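Local coordinates for protein ribonuclease (Chelonia mydas, PDB 2ZPO) that probably cleaves single- and double-stranded RNA on the 3' side of pyrimidine nucleotides, as an egg-white endonuclease of the pancreatic ribonuclease family, at residues E5-L8 with R9-D13; V39-F42 with T43-F46. All coordinates share one frame; numbering follows the deposited sequence. Where two conformers were deposited one is given.

Contact 1: E5-L8 with R9-D13; sequences EKFL and RQHVD. With SO4 (sulfate ion), chain B.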
# COMPACT_ATOMS: atom_id res chain seq x y z
N GLU A 5 -7.45 -10.27 1.20
CA GLU A 5 -7.65 -9.90 -0.20
C GLU A 5 -7.70 -8.38 -0.36
O GLU A 5 -7.20 -7.85 -1.34
CB GLU A 5 -8.92 -10.54 -0.77
CG GLU A 5 -8.74 -12.02 -1.06
CD GLU A 5 -10.02 -12.70 -1.48
OE1 GLU A 5 -11.11 -12.24 -1.04
OE2 GLU A 5 -9.92 -13.71 -2.22
N LYS A 6 -8.33 -7.70 0.60
CA LYS A 6 -8.42 -6.23 0.53
C LYS A 6 -7.04 -5.61 0.69
O LYS A 6 -6.72 -4.62 0.03
CB LYS A 6 -9.36 -5.70 1.60
CG LYS A 6 -9.43 -4.15 1.65
CD LYS A 6 -10.58 -3.70 2.50
CE LYS A 6 -10.65 -2.17 2.52
NZ LYS A 6 -11.99 -1.71 3.05
N PHE A 7 -6.22 -6.21 1.54
CA PHE A 7 -4.85 -5.73 1.71
C PHE A 7 -4.04 -5.88 0.41
O PHE A 7 -3.35 -4.94 0.01
CB PHE A 7 -4.13 -6.44 2.86
CG PHE A 7 -2.70 -5.98 3.05
CD1 PHE A 7 -1.66 -6.59 2.35
CD2 PHE A 7 -2.40 -4.91 3.91
CE1 PHE A 7 -0.34 -6.16 2.51
CE2 PHE A 7 -1.08 -4.48 4.11
CZ PHE A 7 -0.04 -5.09 3.39
N LEU A 8 -4.10 -7.04 -0.23
CA LEU A 8 -3.44 -7.21 -1.52
C LEU A 8 -3.97 -6.23 -2.57
O LEU A 8 -3.20 -5.66 -3.33
CB LEU A 8 -3.62 -8.64 -2.04
CG LEU A 8 -3.09 -9.77 -1.17
CD1 LEU A 8 -3.18 -11.06 -1.98
CD2 LEU A 8 -1.68 -9.55 -0.69
N ARG A 9 -5.29 -6.05 -2.62
CA ARG A 9 -5.88 -5.19 -3.64
C ARG A 9 -5.42 -3.75 -3.48
O ARG A 9 -5.07 -3.10 -4.47
CB ARG A 9 -7.41 -5.26 -3.55
CG ARG A 9 -8.13 -4.25 -4.46
CD ARG A 9 -9.66 -4.45 -4.47
NE ARG A 9 -10.29 -4.42 -3.15
CZ ARG A 9 -10.65 -3.30 -2.52
NH1 ARG A 9 -10.43 -2.12 -3.08
NH2 ARG A 9 -11.22 -3.37 -1.31
N GLN A 10 -5.42 -3.28 -2.25
CA GLN A 10 -5.07 -1.90 -1.93
C GLN A 10 -3.55 -1.63 -1.93
O GLN A 10 -3.13 -0.52 -2.31
CB GLN A 10 -5.67 -1.48 -0.58
CG GLN A 10 -7.20 -1.34 -0.60
CD GLN A 10 -7.77 -0.60 0.58
OE1 GLN A 10 -8.62 0.27 0.42
NE2 GLN A 10 -7.34 -0.96 1.77
N HIS A 11 -2.74 -2.63 -1.56
CA HIS A 11 -1.33 -2.35 -1.19
C HIS A 11 -0.23 -3.17 -1.86
O HIS A 11 0.96 -2.91 -1.61
CB HIS A 11 -1.15 -2.43 0.33
CG HIS A 11 -2.01 -1.46 1.09
ND1 HIS A 11 -1.84 -0.09 1.02
CD2 HIS A 11 -3.06 -1.67 1.92
CE1 HIS A 11 -2.74 0.50 1.79
NE2 HIS A 11 -3.49 -0.44 2.35
N VAL A 12 -0.57 -4.15 -2.68
CA VAL A 12 0.45 -5.00 -3.30
C VAL A 12 0.41 -4.85 -4.83
O VAL A 12 -0.61 -5.12 -5.48
CB VAL A 12 0.32 -6.49 -2.86
CG1 VAL A 12 1.37 -7.35 -3.56
CG2 VAL A 12 0.43 -6.63 -1.33
N ASP A 13 1.53 -4.39 -5.40
CA ASP A 13 1.65 -4.28 -6.85
C ASP A 13 3.00 -4.84 -7.24
O ASP A 13 4.01 -4.15 -7.19
CB ASP A 13 1.51 -2.84 -7.31
CG ASP A 13 1.66 -2.69 -8.82
OD1 ASP A 13 1.17 -3.59 -9.54
OD2 ASP A 13 2.26 -1.68 -9.25
S SO4 B . -5.69 0.09 5.11
O1 SO4 B . -5.89 0.54 3.74
O2 SO4 B . -6.19 1.08 6.07
O3 SO4 B . -6.38 -1.20 5.37
O4 SO4 B . -4.27 -0.05 5.36

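Contact 2: V39-F42 with T43-F46; sequences VCKF and TNTF. With SO4 (sulfate ion), chain B.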
# COMPACT_ATOMS: atom_id res chain seq x y z
N VAL A 39 -15.79 7.43 -3.48
CA VAL A 39 -15.05 8.68 -3.18
C VAL A 39 -13.54 8.47 -3.41
O VAL A 39 -13.06 7.34 -3.45
CB VAL A 39 -15.27 9.14 -1.71
CG1 VAL A 39 -16.73 9.57 -1.49
CG2 VAL A 39 -14.90 8.03 -0.73
N CYS A 40 -12.80 9.57 -3.55
CA CYS A 40 -11.35 9.51 -3.71
C CYS A 40 -10.67 9.18 -2.38
O CYS A 40 -10.80 9.95 -1.43
CB CYS A 40 -10.79 10.84 -4.19
SG CYS A 40 -11.58 11.56 -5.61
N LYS A 41 -9.99 8.03 -2.29
CA LYS A 41 -9.14 7.75 -1.12
C LYS A 41 -8.01 8.79 -1.07
O LYS A 41 -7.40 9.13 -2.10
CB LYS A 41 -8.59 6.33 -1.15
CG LYS A 41 -7.81 5.91 0.14
CD LYS A 41 -7.49 4.44 0.10
CE LYS A 41 -6.72 4.03 1.36
NZ LYS A 41 -5.98 2.75 1.11
N PHE A 42 -7.74 9.32 0.12
CA PHE A 42 -6.78 10.42 0.25
C PHE A 42 -5.33 10.02 -0.04
O PHE A 42 -4.61 10.75 -0.73
CB PHE A 42 -6.92 11.08 1.63
CG PHE A 42 -8.09 12.02 1.73
CD1 PHE A 42 -8.10 13.22 1.00
CD2 PHE A 42 -9.18 11.73 2.54
CE1 PHE A 42 -9.18 14.10 1.09
CE2 PHE A 42 -10.27 12.61 2.64
CZ PHE A 42 -10.26 13.80 1.90
N THR A 43 -4.90 8.88 0.50
CA THR A 43 -3.52 8.43 0.36
C THR A 43 -3.48 6.92 0.33
O THR A 43 -4.32 6.26 0.93
CB THR A 43 -2.61 8.99 1.50
OG1 THR A 43 -1.24 8.76 1.21
CG2 THR A 43 -2.94 8.33 2.83
N ASN A 44 -2.47 6.38 -0.35
CA ASN A 44 -2.30 4.94 -0.40
C ASN A 44 -0.88 4.61 -0.85
O ASN A 44 -0.35 5.26 -1.75
CB ASN A 44 -3.31 4.29 -1.35
CG ASN A 44 -3.28 2.78 -1.30
OD1 ASN A 44 -3.78 2.19 -0.36
ND2 ASN A 44 -2.70 2.15 -2.33
N THR A 45 -0.26 3.65 -0.17
CA THR A 45 1.03 3.13 -0.57
C THR A 45 0.90 1.76 -1.24
O THR A 45 0.24 0.84 -0.71
CB THR A 45 1.98 3.02 0.64
OG1 THR A 45 2.21 4.35 1.18
CG2 THR A 45 3.31 2.37 0.23
N PHE A 46 1.57 1.62 -2.38
CA PHE A 46 1.68 0.34 -3.07
C PHE A 46 3.05 -0.20 -2.77
O PHE A 46 4.06 0.52 -2.89
CB PHE A 46 1.51 0.53 -4.58
CG PHE A 46 0.11 0.97 -4.96
CD1 PHE A 46 -0.93 0.03 -5.04
CD2 PHE A 46 -0.17 2.33 -5.18
CE1 PHE A 46 -2.24 0.44 -5.39
CE2 PHE A 46 -1.47 2.73 -5.55
CZ PHE A 46 -2.50 1.79 -5.64
S SO4 B . -5.69 0.09 5.11
O1 SO4 B . -5.89 0.54 3.74
O2 SO4 B . -6.19 1.08 6.07
O3 SO4 B . -6.38 -1.20 5.37
O4 SO4 B . -4.27 -0.05 5.36

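Contact 1: E5-L8 with R9-D13
F7 and H11, one helical turn apart, meet where the helix 3-11 delivers its histidine to the active site. The CB of H11 sits almost squarely over the face of the F7 ring, 4.2 Å from its centroid, a CH-pi contact, while the two rings lie oblique to each other with their planes at 47°. At the far end of the imidazole, H11 NE2 donates to sulfate O1 at 2.9 Å, the anion oxygen lying at the ring edge and in its plane; a weaker bond runs from the same nitrogen to O4. H11 is probably the proton acceptor, as in relatives, and the sulfate, probably from the crystallisation liquor, is consistent with a phosphate position beside it.

Beside this pair lies a polar flank. In the conformer given for Q10, K6 and Q10 run alongside each other, pointing the same way. The guanidinium of R9 reaches back over the same side because its chain bends at chi3 (55°), placing NH2 3.5 Å from K6 CG; its NE pairs with E1 in a salt bridge. K6 and R9 probably take part in binding the substrate.

Beneath the side chains, i to i+4 bonds continue to the helix end. H11 N reaches F7 O at 2.9 Å, and V12 N reaches L8 O at 3.1 Å, although V12 has already left helical torsions. V12 CG2 lies against L8 CD2, 3.7 Å away, and meets F7 CE1 obliquely.

Helix 51-55 receives the apolar side through F7, L8 and V12, whereas H11 ND1 is hydrogen-bonded to T45 O on strand 43-47, tying the helix to the sheet.

Contact 2: V39-F42 with T43-F46
The active-site cleft of the pancreatic ribonuclease fold takes one of its lysines from the loop that runs into strand 43-47, and K41 and N44 illustrate how such a lysine is aimed by a neighbour on the strand. K41 leaves the loop with CG anti to the backbone N (chi1 -173°) and stays extended to its end, so that the chain runs past the T43 carbonyl, with CE 3.3 Å from T43 O. At its tip NZ donates to N44 OD1 at 2.7 Å. The two side chains approach obliquely, and the ammonium nitrogen lies 26° out of the amide carbonyl plane.

N44 is itself held at its other end: ND2 is hydrogen-bonded to Q10 O of the helix 3-11, and the same ND2 sits over the centre of the F46 ring, 3.3 Å above its plane. With both ends of the amide engaged, its rotation is fixed and OD1 faces the lysine. In the loop C40 is joined to C92 by a disulfide, and at the start of the strand T43 OG1 is hydrogen-bonded to C81 O.

Cutting the K41 side chain back to an alanine is likely to leave N44 OD1 without its ammonium partner and to remove a weak bond to the sulfate. In that bond K41 NZ stands 3.4 Å from sulfate O1. As in other ribonucleases of this family, a lysine so placed is suited to stabilising the negative charge that builds up at the scissile phosphate, and the neutral amide oxygen orients it without cancelling that charge.

Contact 1 closes before contact 2 opens along the chain, and their centres lie about 12 Å apart within the same ribonuclease fold. The helix 3-11 supplies the first, the loop and strand 43-47 the second, and the two elements touch directly: beyond the bonds already noted, H11 CE1 packs 2.9 Å from N44 OD1, and Q10 O lies 3.3 Å from F46 CE1. Both contacts reach one sulfate, which H114 ND1 and Y115 N of strand 111-118 also bind. The principle is that what is probably the catalytic centre is assembled from short arrangements, each local in sequence, but held in place by bonds to the other and brought together around a shared anion site.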